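Local coordinates for protein aminotransferase, class III (Thermomicrobium roseum, PDB 6IO1) that probably transfers amino groups between amines and keto compounds as a thermostable, (S)-enantioselective omega-transaminase that uses pyridoxal 5'-phosphate as cofactor, at residues A132-W137 against A312-V317; K362-R367 against E440-A445; A406-R411 against V415-D420. One frame throughout, in Å; residues are numbered along the deposited sequence.

Contact 1 (A132-W137 against A312-V317)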
# COMPACT_ATOMS: atom_id res chain seq x y z
N ALA B 132 -1.33 1.69 -17.66
CA ALA B 132 -1.90 2.32 -18.85
C ALA B 132 -0.88 3.21 -19.55
O ALA B 132 -0.69 3.14 -20.78
CB ALA B 132 -3.15 3.12 -18.47
N ARG B 133 -0.19 4.06 -18.77
CA ARG B 133 0.80 4.94 -19.37
C ARG B 133 1.95 4.15 -19.98
O ARG B 133 2.42 4.47 -21.08
CB ARG B 133 1.30 5.94 -18.32
CG ARG B 133 0.24 6.95 -17.92
CD ARG B 133 0.64 7.78 -16.72
NE ARG B 133 -0.16 9.00 -16.63
CZ ARG B 133 -0.18 9.81 -15.57
NH1 ARG B 133 0.53 9.52 -14.50
NH2 ARG B 133 -0.94 10.90 -15.59
N TYR B 134 2.42 3.11 -19.29
CA TYR B 134 3.49 2.26 -19.81
C TYR B 134 3.05 1.52 -21.06
O TYR B 134 3.85 1.29 -21.97
CB TYR B 134 3.93 1.28 -18.72
CG TYR B 134 5.06 0.36 -19.09
CD1 TYR B 134 6.27 0.86 -19.56
CD2 TYR B 134 4.92 -1.02 -18.96
CE1 TYR B 134 7.31 0.01 -19.89
CE2 TYR B 134 5.96 -1.87 -19.29
CZ TYR B 134 7.15 -1.36 -19.75
OH TYR B 134 8.17 -2.21 -20.08
N TYR B 135 1.78 1.11 -21.11
CA TYR B 135 1.24 0.44 -22.29
C TYR B 135 1.30 1.35 -23.50
O TYR B 135 1.76 0.96 -24.58
CB TYR B 135 -0.19 -0.02 -22.01
CG TYR B 135 -1.01 -0.41 -23.23
CD1 TYR B 135 -1.01 -1.72 -23.69
CD2 TYR B 135 -1.80 0.52 -23.90
CE1 TYR B 135 -1.76 -2.09 -24.79
CE2 TYR B 135 -2.55 0.16 -25.00
CZ TYR B 135 -2.52 -1.15 -25.44
OH TYR B 135 -3.27 -1.51 -26.54
N TRP B 136 0.83 2.59 -23.34
CA TRP B 136 0.92 3.54 -24.45
C TRP B 136 2.36 3.87 -24.80
O TRP B 136 2.69 4.07 -25.98
CB TRP B 136 0.12 4.80 -24.14
CG TRP B 136 -1.36 4.56 -24.20
CD1 TRP B 136 -2.26 4.73 -23.20
CD2 TRP B 136 -2.11 4.08 -25.33
NE1 TRP B 136 -3.52 4.40 -23.62
CE2 TRP B 136 -3.46 3.99 -24.93
CE3 TRP B 136 -1.77 3.71 -26.64
CZ2 TRP B 136 -4.47 3.56 -25.79
CZ3 TRP B 136 -2.78 3.28 -27.49
CH2 TRP B 136 -4.11 3.21 -27.06
N TRP B 137 3.24 3.92 -23.80
CA TRP B 137 4.66 4.15 -24.06
C TRP B 137 5.26 3.04 -24.91
O TRP B 137 6.03 3.31 -25.84
CB TRP B 137 5.41 4.29 -22.73
CG TRP B 137 6.87 4.65 -22.86
CD1 TRP B 137 7.38 5.89 -23.08
CD2 TRP B 137 7.99 3.76 -22.75
NE1 TRP B 137 8.76 5.83 -23.13
CE2 TRP B 137 9.15 4.54 -22.92
CE3 TRP B 137 8.12 2.39 -22.52
CZ2 TRP B 137 10.43 3.99 -22.88
CZ3 TRP B 137 9.39 1.84 -22.48
CH2 TRP B 137 10.53 2.64 -22.66
N ALA B 312 4.37 -7.88 -22.11
CA ALA B 312 5.28 -9.02 -22.19
C ALA B 312 6.04 -9.08 -23.51
O ALA B 312 6.91 -9.94 -23.66
CB ALA B 312 4.50 -10.32 -21.99
N SER B 313 5.75 -8.19 -24.46
CA SER B 313 6.49 -8.18 -25.71
C SER B 313 7.83 -7.46 -25.60
O SER B 313 8.64 -7.56 -26.53
CB SER B 313 5.65 -7.52 -26.81
OG SER B 313 5.64 -6.11 -26.68
N ALA B 314 8.08 -6.75 -24.51
CA ALA B 314 9.33 -6.01 -24.33
C ALA B 314 10.33 -6.86 -23.55
O ALA B 314 10.04 -7.33 -22.45
CB ALA B 314 9.08 -4.69 -23.60
N ASP B 315 11.52 -7.04 -24.13
CA ASP B 315 12.60 -7.79 -23.48
C ASP B 315 13.33 -6.87 -22.51
O ASP B 315 14.47 -6.43 -22.73
CB ASP B 315 13.54 -8.38 -24.52
CG ASP B 315 14.59 -9.29 -23.91
OD1 ASP B 315 14.47 -9.62 -22.71
OD2 ASP B 315 15.53 -9.68 -24.64
N ARG B 316 12.65 -6.57 -21.41
CA ARG B 316 13.18 -5.69 -20.38
C ARG B 316 12.45 -5.99 -19.08
O ARG B 316 11.40 -6.63 -19.07
CB ARG B 316 13.00 -4.21 -20.76
CG ARG B 316 11.55 -3.76 -20.73
CD ARG B 316 11.34 -2.48 -21.52
NE ARG B 316 11.97 -1.32 -20.89
CZ ARG B 316 11.53 -0.74 -19.78
NH1 ARG B 316 12.18 0.31 -19.28
NH2 ARG B 316 10.45 -1.20 -19.16
N VAL B 317 13.03 -5.52 -17.98
CA VAL B 317 12.41 -5.69 -16.67
C VAL B 317 11.28 -4.68 -16.52
O VAL B 317 11.43 -3.50 -16.85
CB VAL B 317 13.45 -5.54 -15.55
CG1 VAL B 317 12.78 -5.62 -14.19
CG2 VAL B 317 14.54 -6.59 -15.69
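Tyr134 and Arg316 meet through the phenol oxygen and the guanidinium nitrogen NH2. Arg316 NH2 donates a bent hydrogen bond to Tyr134 OH, 2.7 Å long with an N-H...O angle of 132°, and the oxygen is tilted out of the guanidinium plane. The phenol reaches across from helix 121-138 because its CG is anti to the backbone N (chi1 -178°), which carries OH out to the loop that follows helix 305-312. Arg316 comes the other way: its chain is bent at chi3, and the two chains run past one another from opposing ends, with Arg316 CD 3.5 Å from Tyr134 OH. Ring and guanidinium planes are inclined at 48° to each other.

Trp137, three residues beyond Tyr134 on the same helix, adds a looser contact. Its CZ3 lies over one face of the Arg316 guanidinium, 4.3 Å from CZ, while the indole itself is met obliquely. Ala314 only brushes the phenol, its CB 4.4 Å from Tyr134 OH.

The second subunit closes round the same groups. Phe174 of that subunit meets the Tyr134 ring, as does Phe318 of the same chain, and Glu172 of the second subunit makes a long, weak ion pair with Arg316 NH1. The contact therefore lies at the dimer interface, where one guanidinium serves a phenol through NH2 and faces a carboxylate of the partner through NH1, and the neighbouring positive charge would probably make the phenol oxygen somewhat more acidic.

Contact 2 (K362-R367 against E440-A445)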
# COMPACT_ATOMS: atom_id res chain seq x y z
N LYS B 362 -36.10 4.41 2.44
CA LYS B 362 -36.68 5.46 1.62
C LYS B 362 -37.86 6.13 2.28
O LYS B 362 -38.24 7.24 1.88
CB LYS B 362 -37.15 4.88 0.29
CG LYS B 362 -36.29 5.32 -0.84
CD LYS B 362 -36.59 4.56 -2.10
CE LYS B 362 -36.49 5.49 -3.28
NZ LYS B 362 -35.23 6.29 -3.24
N ARG B 363 -38.42 5.43 3.27
CA ARG B 363 -39.54 5.97 4.08
C ARG B 363 -38.99 7.21 4.78
O ARG B 363 -39.74 8.19 4.92
CB ARG B 363 -39.98 4.91 5.10
CG ARG B 363 -41.33 5.19 5.75
CD ARG B 363 -41.84 3.99 6.53
NE ARG B 363 -43.24 4.13 6.91
CZ ARG B 363 -43.97 3.16 7.45
NH1 ARG B 363 -43.42 1.97 7.68
NH2 ARG B 363 -45.23 3.38 7.76
N LEU B 364 -37.70 7.17 5.17
CA LEU B 364 -37.14 8.31 5.90
C LEU B 364 -37.29 9.60 5.11
O LEU B 364 -37.15 10.69 5.66
CB LEU B 364 -35.66 8.08 6.23
CG LEU B 364 -35.30 7.07 7.32
CD1 LEU B 364 -33.79 6.89 7.34
CD2 LEU B 364 -35.79 7.57 8.66
N GLU B 365 -37.56 9.47 3.81
CA GLU B 365 -37.78 10.63 2.96
C GLU B 365 -39.04 11.38 3.33
O GLU B 365 -39.24 12.49 2.85
CB GLU B 365 -37.84 10.21 1.48
CG GLU B 365 -36.48 9.95 0.85
CD GLU B 365 -36.58 9.52 -0.60
OE1 GLU B 365 -37.70 9.21 -1.05
OE2 GLU B 365 -35.53 9.48 -1.29
N GLU B 366 -39.90 10.79 4.17
CA GLU B 366 -41.04 11.51 4.72
C GLU B 366 -40.62 12.63 5.66
O GLU B 366 -41.42 13.54 5.92
CB GLU B 366 -41.97 10.54 5.44
CG GLU B 366 -42.59 9.49 4.54
CD GLU B 366 -43.28 8.39 5.32
OE1 GLU B 366 -43.68 7.38 4.70
OE2 GLU B 366 -43.42 8.53 6.56
N ARG B 367 -39.41 12.57 6.20
CA ARG B 367 -38.94 13.59 7.12
C ARG B 367 -38.49 14.84 6.37
O ARG B 367 -37.95 14.75 5.27
CB ARG B 367 -37.80 13.04 7.97
CG ARG B 367 -38.15 11.71 8.63
CD ARG B 367 -37.09 11.22 9.59
NE ARG B 367 -37.52 9.99 10.25
CZ ARG B 367 -36.98 9.50 11.36
NH1 ARG B 367 -35.98 10.14 11.95
NH2 ARG B 367 -37.44 8.37 11.88
N GLU B 440 -33.71 0.92 12.28
CA GLU B 440 -34.28 1.57 13.50
C GLU B 440 -33.22 2.45 14.16
O GLU B 440 -33.55 3.59 14.54
CB GLU B 440 -34.78 0.50 14.47
CG GLU B 440 -35.97 -0.28 13.95
CD GLU B 440 -37.23 0.54 13.75
OE1 GLU B 440 -37.22 1.74 14.10
OE2 GLU B 440 -38.22 -0.01 13.23
N GLY B 441 -31.98 1.95 14.25
CA GLY B 441 -30.90 2.73 14.83
C GLY B 441 -30.66 4.01 14.05
O GLY B 441 -30.52 5.08 14.64
N VAL B 442 -30.61 3.91 12.71
CA VAL B 442 -30.36 5.10 11.90
C VAL B 442 -31.49 6.11 12.07
O VAL B 442 -31.24 7.32 12.23
CB VAL B 442 -30.18 4.70 10.42
CG1 VAL B 442 -30.27 5.92 9.51
CG2 VAL B 442 -28.85 3.98 10.23
N ALA B 443 -32.74 5.65 12.03
CA ALA B 443 -33.88 6.55 12.17
C ALA B 443 -33.85 7.25 13.53
O ALA B 443 -34.06 8.46 13.63
CB ALA B 443 -35.18 5.78 11.99
N ALA B 444 -33.57 6.47 14.58
CA ALA B 444 -33.51 7.00 15.96
C ALA B 444 -32.37 8.03 16.07
O ALA B 444 -32.59 9.09 16.68
CB ALA B 444 -33.31 5.86 16.93
N ALA B 445 -31.21 7.73 15.46
CA ALA B 445 -30.05 8.64 15.51
C ALA B 445 -30.40 9.97 14.82
O ALA B 445 -30.08 11.03 15.38
CB ALA B 445 -28.86 7.98 14.85
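Leu364 and Arg367 are the two residues of 362-367 that reach helix 432-450, and both converge on Ala443. The segment follows helix 346-361 and contains a short 3-10 turn, 364-366, before strand 370-376 begins. The contact thus fastens the link between that helix and that strand, an outermost strand of its sheet within this chain, to the C-terminal helix.

Leu364 comes first. Its CG is anti to the carbonyl carbon (chi1 -73°), and the two methyls divide the helix surface between them: CD2 rests 3.8 Å from Ala443 CB, while CD1 lies 4.2 Å from Val442 CG1. Leu446, one turn further along the same helix, touches Leu364 as well, and Val442 continues inward to Ile422 and Met424 of strand 421-424. Glu365 is bonded through OE2 to the backbone N of Val373 in strand 370-376.

Arg367 closes the 3-10 turn, its backbone N bonded to Leu364 O at 3.0 Å. From there the side chain runs extended from CG to NE and lays its guanidinium beside Ala443. NH1 donates to Ala443 O over 3.1 Å with an N-H...O angle of 146°; the donor is tilted 27° from the carbonyl plane. NH2 comes to 3.4 Å from Ala443 CB. Leu364 CD2 packs against one face of the guanidinium, 3.3 Å above its plane and toward the rim. NH1 has a stronger partner in Tyr369 OH, and Ser447 OG bonds to Ala443 O.

Ala443 O thus receives two side-chain donors, and the arginine's charged end is bonded here to neutral oxygens, Ala443 O, Tyr369 OH and, weakly, Ser447 OG, with the methyls of Ala443 and Leu364 on one and the same side of its plane.

Contact 3 (A406-R411 against V415-D420)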
# COMPACT_ATOMS: atom_id res chain seq x y z
N ALA B 406 -21.86 10.53 16.93
CA ALA B 406 -22.09 10.28 18.34
C ALA B 406 -23.47 9.67 18.58
O ALA B 406 -23.62 8.77 19.42
CB ALA B 406 -21.93 11.58 19.14
N ALA B 407 -24.49 10.17 17.89
CA ALA B 407 -25.85 9.65 18.08
C ALA B 407 -25.96 8.20 17.63
O ALA B 407 -26.54 7.36 18.34
CB ALA B 407 -26.85 10.53 17.34
N THR B 408 -25.43 7.88 16.45
CA THR B 408 -25.48 6.51 15.96
C THR B 408 -24.71 5.57 16.87
O THR B 408 -25.18 4.48 17.20
CB THR B 408 -24.92 6.42 14.54
OG1 THR B 408 -23.62 7.03 14.50
CG2 THR B 408 -25.83 7.12 13.54
N ARG B 409 -23.51 5.97 17.31
CA ARG B 409 -22.71 5.08 18.20
C ARG B 409 -23.46 4.86 19.52
O ARG B 409 -23.50 3.72 20.00
CB ARG B 409 -21.31 5.65 18.39
CG ARG B 409 -20.48 5.59 17.11
CD ARG B 409 -19.15 6.29 17.17
NE ARG B 409 -18.48 6.15 15.89
CZ ARG B 409 -17.23 6.51 15.66
NH1 ARG B 409 -16.47 6.95 16.65
NH2 ARG B 409 -16.73 6.43 14.44
N ARG B 410 -24.12 5.90 20.03
CA ARG B 410 -24.87 5.76 21.30
C ARG B 410 -25.96 4.69 21.10
O ARG B 410 -26.19 3.91 22.04
CB ARG B 410 -25.49 7.10 21.69
CG ARG B 410 -24.56 8.00 22.51
CD ARG B 410 -23.31 8.40 21.75
NE ARG B 410 -22.35 9.09 22.60
CZ ARG B 410 -22.42 10.37 22.92
NH1 ARG B 410 -21.49 10.91 23.70
NH2 ARG B 410 -23.40 11.12 22.47
N ARG B 411 -26.56 4.64 19.90
CA ARG B 411 -27.68 3.70 19.63
C ARG B 411 -27.17 2.31 19.20
O ARG B 411 -28.00 1.53 18.70
CB ARG B 411 -28.71 4.35 18.72
CG ARG B 411 -29.78 5.11 19.49
CD ARG B 411 -30.63 6.05 18.68
NE ARG B 411 -31.34 6.99 19.54
CZ ARG B 411 -32.34 6.67 20.35
NH1 ARG B 411 -32.67 5.40 20.52
NH2 ARG B 411 -33.01 7.62 20.97
N VAL B 415 -21.86 3.46 11.58
CA VAL B 415 -22.13 3.84 10.16
C VAL B 415 -21.29 5.09 9.84
O VAL B 415 -20.83 5.74 10.79
CB VAL B 415 -23.62 4.09 9.89
CG1 VAL B 415 -24.42 2.80 9.91
CG2 VAL B 415 -24.21 5.09 10.86
N ARG B 416 -21.08 5.38 8.56
CA ARG B 416 -20.27 6.53 8.19
C ARG B 416 -21.12 7.79 8.27
O ARG B 416 -22.09 7.93 7.53
CB ARG B 416 -19.69 6.34 6.79
CG ARG B 416 -18.91 7.54 6.30
CD ARG B 416 -17.63 7.71 7.09
NE ARG B 416 -16.86 8.87 6.65
CZ ARG B 416 -16.47 9.85 7.45
NH1 ARG B 416 -16.77 9.83 8.74
NH2 ARG B 416 -15.77 10.87 6.95
N CYS B 417 -20.77 8.71 9.16
CA CYS B 417 -21.51 9.95 9.32
C CYS B 417 -20.67 11.10 8.79
O CYS B 417 -19.53 11.30 9.23
CB CYS B 417 -21.89 10.18 10.78
SG CYS B 417 -22.98 8.90 11.45
N THR B 418 -21.22 11.85 7.85
CA THR B 418 -20.53 12.92 7.15
C THR B 418 -21.40 14.16 7.14
O THR B 418 -22.60 14.10 7.44
CB THR B 418 -20.21 12.50 5.70
OG1 THR B 418 -21.39 12.57 4.90
CG2 THR B 418 -19.65 11.08 5.65
N PRO B 419 -20.85 15.32 6.75
CA PRO B 419 -21.68 16.53 6.64
C PRO B 419 -22.84 16.37 5.68
O PRO B 419 -23.79 17.17 5.73
CB PRO B 419 -20.70 17.60 6.16
CG PRO B 419 -19.38 17.14 6.65
CD PRO B 419 -19.42 15.64 6.57
N ASP B 420 -22.80 15.37 4.80
CA ASP B 420 -23.87 15.13 3.84
C ASP B 420 -24.89 14.12 4.34
O ASP B 420 -25.97 14.01 3.74
CB ASP B 420 -23.28 14.65 2.52
CG ASP B 420 -22.06 15.44 2.11
OD1 ASP B 420 -22.14 16.69 2.11
OD2 ASP B 420 -21.01 14.83 1.79
O HOH W 1 -18.23 5.60 12.04
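A helix-to-strand connection of the sheet containing strand 413-418 brings helix 400-410 back over the strand that follows it, and Thr408 makes the direct contact. Its methyl CG2 packs 3.7 Å from Val415 CG2, methyl against methyl. Beside it, Thr408 OG1 lies 3.6 Å from Cys417 SG, which also approaches the Thr408 methyl CG2 at 4.0 Å. A chi1 of 53° turns OG1 back along its own helix, where it is bonded to Leu404 O and Glu405 O. An alanine here is likely to leave a gap beside Val415 CG2 and Cys417 SG and to deprive those two carbonyls of their hydroxyl partner.

At the edge of the contact a water joins the segments: it accepts from Arg409 NH2 at 2.9 Å, in the guanidinium plane, and donates to Val415 O at 2.9 Å. Arg409 NH2 also bonds to Phe90 O of the second subunit.

Helix 432-450 covers another flank, Ala445 touching Thr408 and Leu438 touching Val415, while Val415 also packs on Ile422 and Met424 of the neighbouring antiparallel strand 421-424.

In the fold
Contacts 2 and 3 share a neighbourhood, their centres 13 Å apart, and helix 432-450 ties them together: Ala445 O packs 3.8 Å from Ala407 CB. Contact 3 is the buried one and chiefly apolar, between a helix and a strand, whereas contact 2 is partly buried and adds a charged group bonded to a helix carbonyl. Contact 1, partly buried like contact 2, lies on the opposite side of the chain's centre, about 36 Å from contact 2 and 27 Å from contact 3 between nearest atoms. It joins a helix and a loop through an arginine-phenol bond. Contacts 1 and 3 both meet the second subunit, while no other chain of the assembly touches contact 2.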